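Local coordinates for Non-reducing end alpha-L-arabinofuranosidase BoGH43B (Bacteroides ovatus, PDB 5JOZ), which cleaves terminal non-reducing alpha-L-arabinofuranoside residues from xyloglucan branches, converting S units to X units during xyloglucan degradation, at residues Leu39-Ser44 with Lys51-Ala56; Thr79-Asp84 with Ser128-Asp133. All coordinates share one frame; numbering follows the deposited sequence.

Interaction 1: residues Leu39-Ser44 with Lys51-Ala56; sequences LPVYHS and KLIGHA
Strands 40-44 and 51-55 form an antiparallel beta hairpin, the last two strands of a four-stranded blade in the family's five-bladed propeller. A classic beta bulge shifts their register by one: Ile-53 and Gly-54 both face Val-41. The hydrogen bonds are the evidence: Val-41 N donates to Gly-54 O at 2.8 Å while Val-41 O accepts Ile-53 N at 3.0 Å, the latter bond nearly straight (172° at the hydrogen) and nearly along the C=O axis. Beyond the bulge, His-43 and Lys-51 exchange N-H...O bonds.

The Ile-53 side chain reaches across to Val-41 and His-43. Its CB lies 4.1 Å from Val-41 O. With chi1 at 61°, CG1 takes the crowded place between backbone N and carbonyl carbon and comes within 3.2 Å of Val-41 O. The other branch, CG2, meets His-43 CB at 3.8 Å, and the tip CD1 ends 3.9 Å from Val-41 CG1. Tyr-27 of strand 25-29, beyond 40-44, also touches this side chain.

On the face of Pro-40 and Tyr-42, Leu-52 CD1 packs on Pro-40 CB at 3.6 Å and makes a CH-pi contact over the Tyr-42 ring, 4.3 Å from its centroid and 23° off the normal.

Interaction 2: residues Thr79-Asp84 with Ser128-Asp133; sequences TLRYHD and SIEFID
One face of the Phe-131 ring carries His-83 CB over its centre, 3.4 Å from the centroid and 7° off the normal, a CH-pi contact, while Arg-81 CB sits at the ring's edge, 4.1 Å from CE2. The His-83 imidazole runs nearly parallel to the phenyl plane (11°) but is slid aside, so the rings barely overlap, centroids 4.6 Å apart. Asp-84 OD1 lies above one face of the imidazole, and Thr-79 CG2 sits 3.6 Å above the centre of the Arg-81 guanidinium. Strands 79-83 and 128-132 belong to successive propeller blades; their axes, 14° from parallel, come no closer than 6.7 Å, so the seam is crossed through side chains, one reaching a backbone carbonyl. Arg-81 NE donates to Ile-129 O at 3.1 Å, a bond bent at the hydrogen and tilted out of the guanidinium plane, and forms a salt bridge with Glu-130 OE2 at 3.0 Å. NH1 bonds to Leu-80 O and forms a salt bridge with Asp-240. A leucine in place of Arg-81 would lose these bonds and both salt bridges, and would probably loosen the joint between the blades. Thr-79 CG2 also meets Ser-128 OG, which hydrogen-bonds to His-179 ND1.

Interaction 1 pairs strands within one propeller blade, whereas interaction 2 joins the next two blades along the chain. Their centres are 18 Å apart and their nearest atoms about 5 Å, without touching; Leu-39 nevertheless packs on Gln-75 and Pro-78 of strand 74-83, which runs on into interaction 2. The Leu-39 end of interaction 1 and the Thr-79 end of interaction 2 lie near the inferred catalytic residues. Between side chains, Leu-39 is about 8 Å from Asp-16, the probable proton acceptor, and Thr-79 is likewise about 8 Å from it. Thr-79 is about 7 Å from Asp-126, the probable pKa modulator, against about 10 Å for Leu-39. These distances assign neither contact a catalytic role.

Interaction 1: residues Leu39-Ser44 with Lys51-Ala56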
ATOM      1  N   LEU A  39      -5.658  -4.829   0.363  1.00 20.54           N
ATOM      2  CA  LEU A  39      -6.521  -3.820  -0.256  1.00 20.04           C
ATOM      3  C   LEU A  39      -7.300  -2.975   0.743  1.00 19.88           C
ATOM      4  O   LEU A  39      -8.515  -3.134   0.880  1.00 21.49           O
ATOM      5  CB  LEU A  39      -7.478  -4.511  -1.246  1.00 20.67           C
ATOM      6  CG  LEU A  39      -6.813  -5.513  -2.197  1.00 21.29           C
ATOM      7  CD1 LEU A  39      -7.810  -6.075  -3.216  1.00 21.97           C
ATOM      8  CD2 LEU A  39      -5.616  -4.866  -2.874  1.00 21.41           C
ATOM      9  N   PRO A  40      -6.608  -2.068   1.454  1.00 21.83           N
ATOM     10  CA  PRO A  40      -7.317  -1.206   2.383  1.00 20.49           C
ATOM     11  C   PRO A  40      -8.338  -0.317   1.685  1.00 21.65           C
ATOM     12  O   PRO A  40      -8.106   0.132   0.558  1.00 19.65           O
ATOM     13  CB  PRO A  40      -6.193  -0.377   3.013  1.00 20.93           C
ATOM     14  CG  PRO A  40      -5.116  -0.386   2.007  1.00 21.91           C
ATOM     15  CD  PRO A  40      -5.166  -1.773   1.455  1.00 21.67           C
ATOM     16  N   VAL A  41      -9.462  -0.097   2.357  1.00 24.05           N
ATOM     17  CA  VAL A  41     -10.540   0.758   1.882  1.00 24.58           C
ATOM     18  C   VAL A  41     -10.532   2.033   2.709  1.00 26.28           C
ATOM     19  O   VAL A  41     -10.833   1.990   3.898  1.00 26.87           O
ATOM     20  CB  VAL A  41     -11.921   0.101   2.085  1.00 23.64           C
ATOM     21  CG1 VAL A  41     -13.032   1.043   1.632  1.00 24.53           C
ATOM     22  CG2 VAL A  41     -12.004  -1.227   1.357  1.00 23.25           C
ATOM     23  N   TYR A  42     -10.219   3.160   2.069  1.00 26.39           N
ATOM     24  CA  TYR A  42     -10.282   4.479   2.699  1.00 23.51           C
ATOM     25  C   TYR A  42     -11.603   5.183   2.333  1.00 24.07           C
ATOM     26  O   TYR A  42     -12.158   4.941   1.272  1.00 22.49           O
ATOM     27  CB  TYR A  42      -9.094   5.337   2.252  1.00 22.99           C
ATOM     28  CG  TYR A  42      -7.728   4.733   2.531  1.00 21.89           C
ATOM     29  CD1 TYR A  42      -7.069   4.947   3.758  1.00 20.85           C
ATOM     30  CD2 TYR A  42      -7.087   3.957   1.571  1.00 21.68           C
ATOM     31  CE1 TYR A  42      -5.810   4.405   4.000  1.00 20.90           C
ATOM     32  CE2 TYR A  42      -5.833   3.403   1.804  1.00 22.27           C
ATOM     33  CZ  TYR A  42      -5.193   3.628   3.018  1.00 23.70           C
ATOM     34  OH  TYR A  42      -3.948   3.054   3.232  1.00 23.59           O
ATOM     35  N   HIS A  43     -12.073   6.062   3.218  1.00 22.89           N
ATOM     36  CA  HIS A  43     -13.336   6.776   3.068  1.00 23.58           C
ATOM     37  C   HIS A  43     -13.072   8.279   3.170  1.00 24.24           C
ATOM     38  O   HIS A  43     -12.305   8.704   4.017  1.00 25.03           O
ATOM     39  CB  HIS A  43     -14.300   6.313   4.156  1.00 25.38           C
ATOM     40  CG  HIS A  43     -15.616   7.027   4.170  1.00 28.80           C
ATOM     41  ND1 HIS A  43     -16.351   7.194   5.323  1.00 30.06           N
ATOM     42  CD2 HIS A  43     -16.337   7.602   3.180  1.00 32.51           C
ATOM     43  CE1 HIS A  43     -17.458   7.854   5.047  1.00 29.36           C
ATOM     44  NE2 HIS A  43     -17.478   8.110   3.753  1.00 35.96           N
ATOM     45  N   SER A  44     -13.681   9.068   2.283  1.00 27.01           N
ATOM     46  CA  SER A  44     -13.635  10.535   2.371  1.00 28.44           C
ATOM     47  C   SER A  44     -14.981  11.159   1.983  1.00 30.80           C
ATOM     48  O   SER A  44     -15.792  10.523   1.310  1.00 35.30           O
ATOM     49  CB  SER A  44     -12.513  11.074   1.475  1.00 28.40           C
ATOM     50  OG  SER A  44     -12.341  12.485   1.583  1.00 27.45           O
ATOM     51  N   LYS A  51      -9.922   8.394   5.761  1.00 22.97           N
ATOM     52  CA  LYS A  51      -9.953   7.563   6.953  1.00 24.53           C
ATOM     53  C   LYS A  51     -10.028   6.111   6.529  1.00 25.53           C
ATOM     54  O   LYS A  51     -10.848   5.754   5.668  1.00 22.38           O
ATOM     55  CB  LYS A  51     -11.183   7.904   7.809  1.00 28.27           C
ATOM     56  CG  LYS A  51     -11.335   7.066   9.077  1.00 32.50           C
ATOM     57  CD  LYS A  51     -12.399   7.621  10.016  1.00 40.64           C
ATOM     58  CE  LYS A  51     -11.968   7.565  11.481  1.00 50.70           C
ATOM     59  NZ  LYS A  51     -12.165   6.220  12.076  1.00 50.55           N
ATOM     60  N   LEU A  52      -9.204   5.274   7.166  1.00 25.59           N
ATOM     61  CA  LEU A  52      -9.186   3.841   6.894  1.00 24.59           C
ATOM     62  C   LEU A  52     -10.399   3.238   7.583  1.00 25.14           C
ATOM     63  O   LEU A  52     -10.605   3.480   8.773  1.00 24.37           O
ATOM     64  CB  LEU A  52      -7.893   3.235   7.439  1.00 27.17           C
ATOM     65  CG  LEU A  52      -7.620   1.747   7.257  1.00 27.24           C
ATOM     66  CD1 LEU A  52      -7.577   1.371   5.780  1.00 25.89           C
ATOM     67  CD2 LEU A  52      -6.317   1.391   7.950  1.00 28.07           C
ATOM     68  N   ILE A  53     -11.218   2.490   6.839  1.00 23.69           N
ATOM     69  CA  ILE A  53     -12.438   1.862   7.400  1.00 24.65           C
ATOM     70  C   ILE A  53     -12.487   0.331   7.338  1.00 25.61           C
ATOM     71  O   ILE A  53     -13.307  -0.289   8.017  1.00 25.61           O
ATOM     72  CB  ILE A  53     -13.736   2.423   6.756  1.00 27.50           C
ATOM     73  CG1 ILE A  53     -13.787   2.172   5.240  1.00 26.97           C
ATOM     74  CG2 ILE A  53     -13.887   3.916   7.052  1.00 26.10           C
ATOM     75  CD1 ILE A  53     -15.201   2.209   4.703  1.00 29.36           C
ATOM     76  N   GLY A  54     -11.633  -0.280   6.525  1.00 23.58           N
ATOM     77  CA  GLY A  54     -11.611  -1.729   6.409  1.00 23.26           C
ATOM     78  C   GLY A  54     -10.604  -2.145   5.366  1.00 24.77           C
ATOM     79  O   GLY A  54      -9.803  -1.326   4.901  1.00 23.99           O
ATOM     80  N   HIS A  55     -10.638  -3.423   5.016  1.00 22.40           N
ATOM     81  CA  HIS A  55      -9.830  -3.963   3.933  1.00 23.50           C
ATOM     82  C   HIS A  55     -10.722  -4.877   3.106  1.00 24.13           C
ATOM     83  O   HIS A  55     -11.574  -5.577   3.654  1.00 30.65           O
ATOM     84  CB  HIS A  55      -8.633  -4.730   4.505  1.00 23.83           C
ATOM     85  CG  HIS A  55      -7.730  -3.888   5.351  1.00 26.12           C
ATOM     86  ND1 HIS A  55      -8.058  -3.508   6.633  1.00 28.54           N
ATOM     87  CD2 HIS A  55      -6.519  -3.339   5.096  1.00 25.13           C
ATOM     88  CE1 HIS A  55      -7.096  -2.746   7.124  1.00 25.79           C
ATOM     89  NE2 HIS A  55      -6.147  -2.637   6.215  1.00 25.08           N
ATOM     90  N   ALA A  56     -10.545  -4.868   1.791  1.00 24.68           N
ATOM     91  CA  ALA A  56     -11.338  -5.737   0.923  1.00 24.96           C
ATOM     92  C   ALA A  56     -11.040  -7.197   1.222  1.00 27.16           C
ATOM     93  O   ALA A  56     -11.934  -8.034   1.171  1.00 29.32           O
ATOM     94  CB  ALA A  56     -11.074  -5.443  -0.537  1.00 25.43           C
TER

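Interaction 2: residues Thr79-Asp84 with Ser128-Asp133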
ATOM      1  N   THR A  79      -9.199  -2.503  -8.711  1.00 24.52           N
ATOM      2  CA  THR A  79     -10.159  -1.498  -9.155  1.00 26.73           C
ATOM      3  C   THR A  79     -11.411  -1.620  -8.263  1.00 28.44           C
ATOM      4  O   THR A  79     -11.840  -2.733  -7.966  1.00 31.06           O
ATOM      5  CB  THR A  79     -10.453  -1.657 -10.664  1.00 27.22           C
ATOM      6  OG1 THR A  79      -9.245  -1.431 -11.399  1.00 28.80           O
ATOM      7  CG2 THR A  79     -11.515  -0.687 -11.134  1.00 27.40           C
ATOM      8  N   LEU A  80     -11.957  -0.477  -7.828  1.00 26.75           N
ATOM      9  CA  LEU A  80     -13.124  -0.396  -6.925  1.00 26.05           C
ATOM     10  C   LEU A  80     -14.291   0.277  -7.645  1.00 29.44           C
ATOM     11  O   LEU A  80     -14.153   1.389  -8.148  1.00 28.82           O
ATOM     12  CB  LEU A  80     -12.771   0.422  -5.675  1.00 23.79           C
ATOM     13  CG  LEU A  80     -13.864   0.974  -4.747  1.00 23.60           C
ATOM     14  CD1 LEU A  80     -14.674  -0.123  -4.089  1.00 24.30           C
ATOM     15  CD2 LEU A  80     -13.241   1.828  -3.655  1.00 23.57           C
ATOM     16  N   ARG A  81     -15.440  -0.388  -7.690  1.00 33.23           N
ATOM     17  CA  ARG A  81     -16.637   0.201  -8.292  1.00 34.03           C
ATOM     18  C   ARG A  81     -17.875  -0.104  -7.462  1.00 33.80           C
ATOM     19  O   ARG A  81     -17.833  -0.929  -6.549  1.00 36.58           O
ATOM     20  CB  ARG A  81     -16.816  -0.306  -9.726  1.00 32.46           C
ATOM     21  CG  ARG A  81     -15.651  -0.030 -10.666  1.00 29.31           C
ATOM     22  CD  ARG A  81     -15.531   1.445 -11.010  1.00 28.56           C
ATOM     23  NE  ARG A  81     -14.402   1.733 -11.916  1.00 26.93           N
ATOM     24  CZ  ARG A  81     -13.292   2.427 -11.619  1.00 24.17           C
ATOM     25  NH1 ARG A  81     -13.080   2.938 -10.412  1.00 24.02           N
ATOM     26  NH2 ARG A  81     -12.372   2.622 -12.558  1.00 26.80           N
ATOM     27  N   TYR A  82     -18.962   0.586  -7.788  1.00 35.45           N
ATOM     28  CA  TYR A  82     -20.238   0.469  -7.078  1.00 37.87           C
ATOM     29  C   TYR A  82     -21.405   0.430  -8.072  1.00 39.29           C
ATOM     30  O   TYR A  82     -21.473   1.274  -8.968  1.00 38.01           O
ATOM     31  CB  TYR A  82     -20.413   1.660  -6.138  1.00 37.43           C
ATOM     32  CG  TYR A  82     -21.737   1.698  -5.413  1.00 38.74           C
ATOM     33  CD1 TYR A  82     -21.918   0.996  -4.221  1.00 39.74           C
ATOM     34  CD2 TYR A  82     -22.814   2.437  -5.916  1.00 40.73           C
ATOM     35  CE1 TYR A  82     -23.128   1.034  -3.546  1.00 39.26           C
ATOM     36  CE2 TYR A  82     -24.032   2.477  -5.247  1.00 42.08           C
ATOM     37  CZ  TYR A  82     -24.182   1.779  -4.060  1.00 41.12           C
ATOM     38  OH  TYR A  82     -25.382   1.813  -3.384  1.00 42.74           O
ATOM     39  N   HIS A  83     -22.314  -0.535  -7.889  1.00 37.70           N
ATOM     40  CA  HIS A  83     -23.521  -0.662  -8.708  1.00 41.77           C
ATOM     41  C   HIS A  83     -24.680  -1.309  -7.945  1.00 41.88           C
ATOM     42  O   HIS A  83     -24.541  -2.418  -7.416  1.00 39.61           O
ATOM     43  CB  HIS A  83     -23.223  -1.467  -9.975  1.00 44.30           C
ATOM     44  CG  HIS A  83     -24.379  -1.552 -10.927  1.00 49.11           C
ATOM     45  ND1 HIS A  83     -24.932  -0.442 -11.532  1.00 44.93           N
ATOM     46  CD2 HIS A  83     -25.083  -2.619 -11.383  1.00 45.37           C
ATOM     47  CE1 HIS A  83     -25.927  -0.820 -12.315  1.00 47.94           C
ATOM     48  NE2 HIS A  83     -26.042  -2.135 -12.240  1.00 47.02           N
ATOM     49  N   ASP A  84     -25.814  -0.603  -7.904  1.00 43.96           N
ATOM     50  CA  ASP A  84     -27.063  -1.094  -7.306  1.00 48.18           C
ATOM     51  C   ASP A  84     -26.876  -1.726  -5.924  1.00 39.88           C
ATOM     52  O   ASP A  84     -27.059  -2.938  -5.738  1.00 36.74           O
ATOM     53  CB  ASP A  84     -27.769  -2.066  -8.273  1.00 60.62           C
ATOM     54  CG  ASP A  84     -28.630  -1.349  -9.297  1.00 65.08           C
ATOM     55  OD1 ASP A  84     -28.198  -0.302  -9.832  1.00 55.80           O
ATOM     56  OD2 ASP A  84     -29.746  -1.847  -9.564  1.00 78.77           O
ATOM     57  N   SER A 128      -9.728  -4.092 -14.767  1.00 31.04           N
ATOM     58  CA  SER A 128     -10.629  -3.017 -14.380  1.00 29.47           C
ATOM     59  C   SER A 128     -12.041  -3.370 -14.748  1.00 29.51           C
ATOM     60  O   SER A 128     -12.257  -4.106 -15.702  1.00 31.78           O
ATOM     61  CB  SER A 128     -10.231  -1.717 -15.061  1.00 28.64           C
ATOM     62  OG  SER A 128     -10.997  -0.641 -14.552  1.00 29.91           O
ATOM     63  N   ILE A 129     -12.998  -2.833 -13.992  1.00 30.72           N
ATOM     64  CA  ILE A 129     -14.415  -3.016 -14.299  1.00 32.51           C
ATOM     65  C   ILE A 129     -15.110  -1.673 -14.378  1.00 29.13           C
ATOM     66  O   ILE A 129     -14.656  -0.706 -13.785  1.00 27.16           O
ATOM     67  CB  ILE A 129     -15.151  -3.940 -13.289  1.00 38.04           C
ATOM     68  CG1 ILE A 129     -14.839  -3.570 -11.832  1.00 41.41           C
ATOM     69  CG2 ILE A 129     -14.782  -5.404 -13.521  1.00 43.30           C
ATOM     70  CD1 ILE A 129     -15.751  -4.241 -10.825  1.00 42.88           C
ATOM     71  N   GLU A 130     -16.193  -1.626 -15.147  1.00 29.53           N
ATOM     72  CA  GLU A 130     -17.067  -0.475 -15.181  1.00 30.47           C
ATOM     73  C   GLU A 130     -18.498  -0.915 -15.483  1.00 32.23           C
ATOM     74  O   GLU A 130     -18.718  -1.836 -16.272  1.00 30.07           O
ATOM     75  CB  GLU A 130     -16.595   0.517 -16.240  1.00 33.18           C
ATOM     76  CG  GLU A 130     -17.331   1.854 -16.210  1.00 34.65           C
ATOM     77  CD  GLU A 130     -17.002   2.708 -14.990  1.00 42.33           C
ATOM     78  OE1 GLU A 130     -17.829   3.588 -14.670  1.00 42.73           O
ATOM     79  OE2 GLU A 130     -15.925   2.520 -14.367  1.00 42.08           O
ATOM     80  N   PHE A 131     -19.455  -0.219 -14.871  1.00 32.52           N
ATOM     81  CA  PHE A 131     -20.870  -0.467 -15.075  1.00 34.19           C
ATOM     82  C   PHE A 131     -21.493   0.574 -15.987  1.00 34.91           C
ATOM     83  O   PHE A 131     -21.641   1.729 -15.590  1.00 37.56           O
ATOM     84  CB  PHE A 131     -21.578  -0.476 -13.735  1.00 34.40           C
ATOM     85  CG  PHE A 131     -21.218  -1.655 -12.892  1.00 38.86           C
ATOM     86  CD1 PHE A 131     -21.860  -2.875 -13.078  1.00 34.19           C
ATOM     87  CD2 PHE A 131     -20.211  -1.565 -11.933  1.00 41.20           C
ATOM     88  CE1 PHE A 131     -21.525  -3.978 -12.302  1.00 37.43           C
ATOM     89  CE2 PHE A 131     -19.875  -2.668 -11.154  1.00 41.73           C
ATOM     90  CZ  PHE A 131     -20.532  -3.876 -11.340  1.00 36.44           C
ATOM     91  N   ILE A 132     -21.848   0.160 -17.205  1.00 34.06           N
ATOM     92  CA  ILE A 132     -22.430   1.045 -18.221  1.00 40.92           C
ATOM     93  C   ILE A 132     -23.552   0.312 -18.960  1.00 40.23           C
ATOM     94  O   ILE A 132     -23.351  -0.814 -19.390  1.00 38.59           O
ATOM     95  CB  ILE A 132     -21.385   1.466 -19.296  1.00 41.84           C
ATOM     96  CG1 ILE A 132     -20.155   2.155 -18.682  1.00 47.73           C
ATOM     97  CG2 ILE A 132     -22.024   2.391 -20.332  1.00 46.65           C
ATOM     98  CD1 ILE A 132     -18.917   2.127 -19.567  1.00 48.02           C
ATOM     99  N   ASP A 133     -24.698   0.968 -19.149  1.00 51.46           N
ATOM    100  CA  ASP A 133     -25.812   0.443 -19.974  1.00 54.63           C
ATOM    101  C   ASP A 133     -26.310  -0.912 -19.439  1.00 56.54           C
ATOM    102  O   ASP A 133     -26.609  -1.823 -20.212  1.00 60.98           O
ATOM    103  CB  ASP A 133     -25.413   0.343 -21.481  1.00 58.07           C
ATOM    104  CG  ASP A 133     -25.370   1.715 -22.202  1.00 69.24           C
ATOM    105  OD1 ASP A 133     -26.280   2.550 -21.982  1.00 68.60           O
ATOM    106  OD2 ASP A 133     -24.443   1.944 -23.025  1.00 59.27           O
TER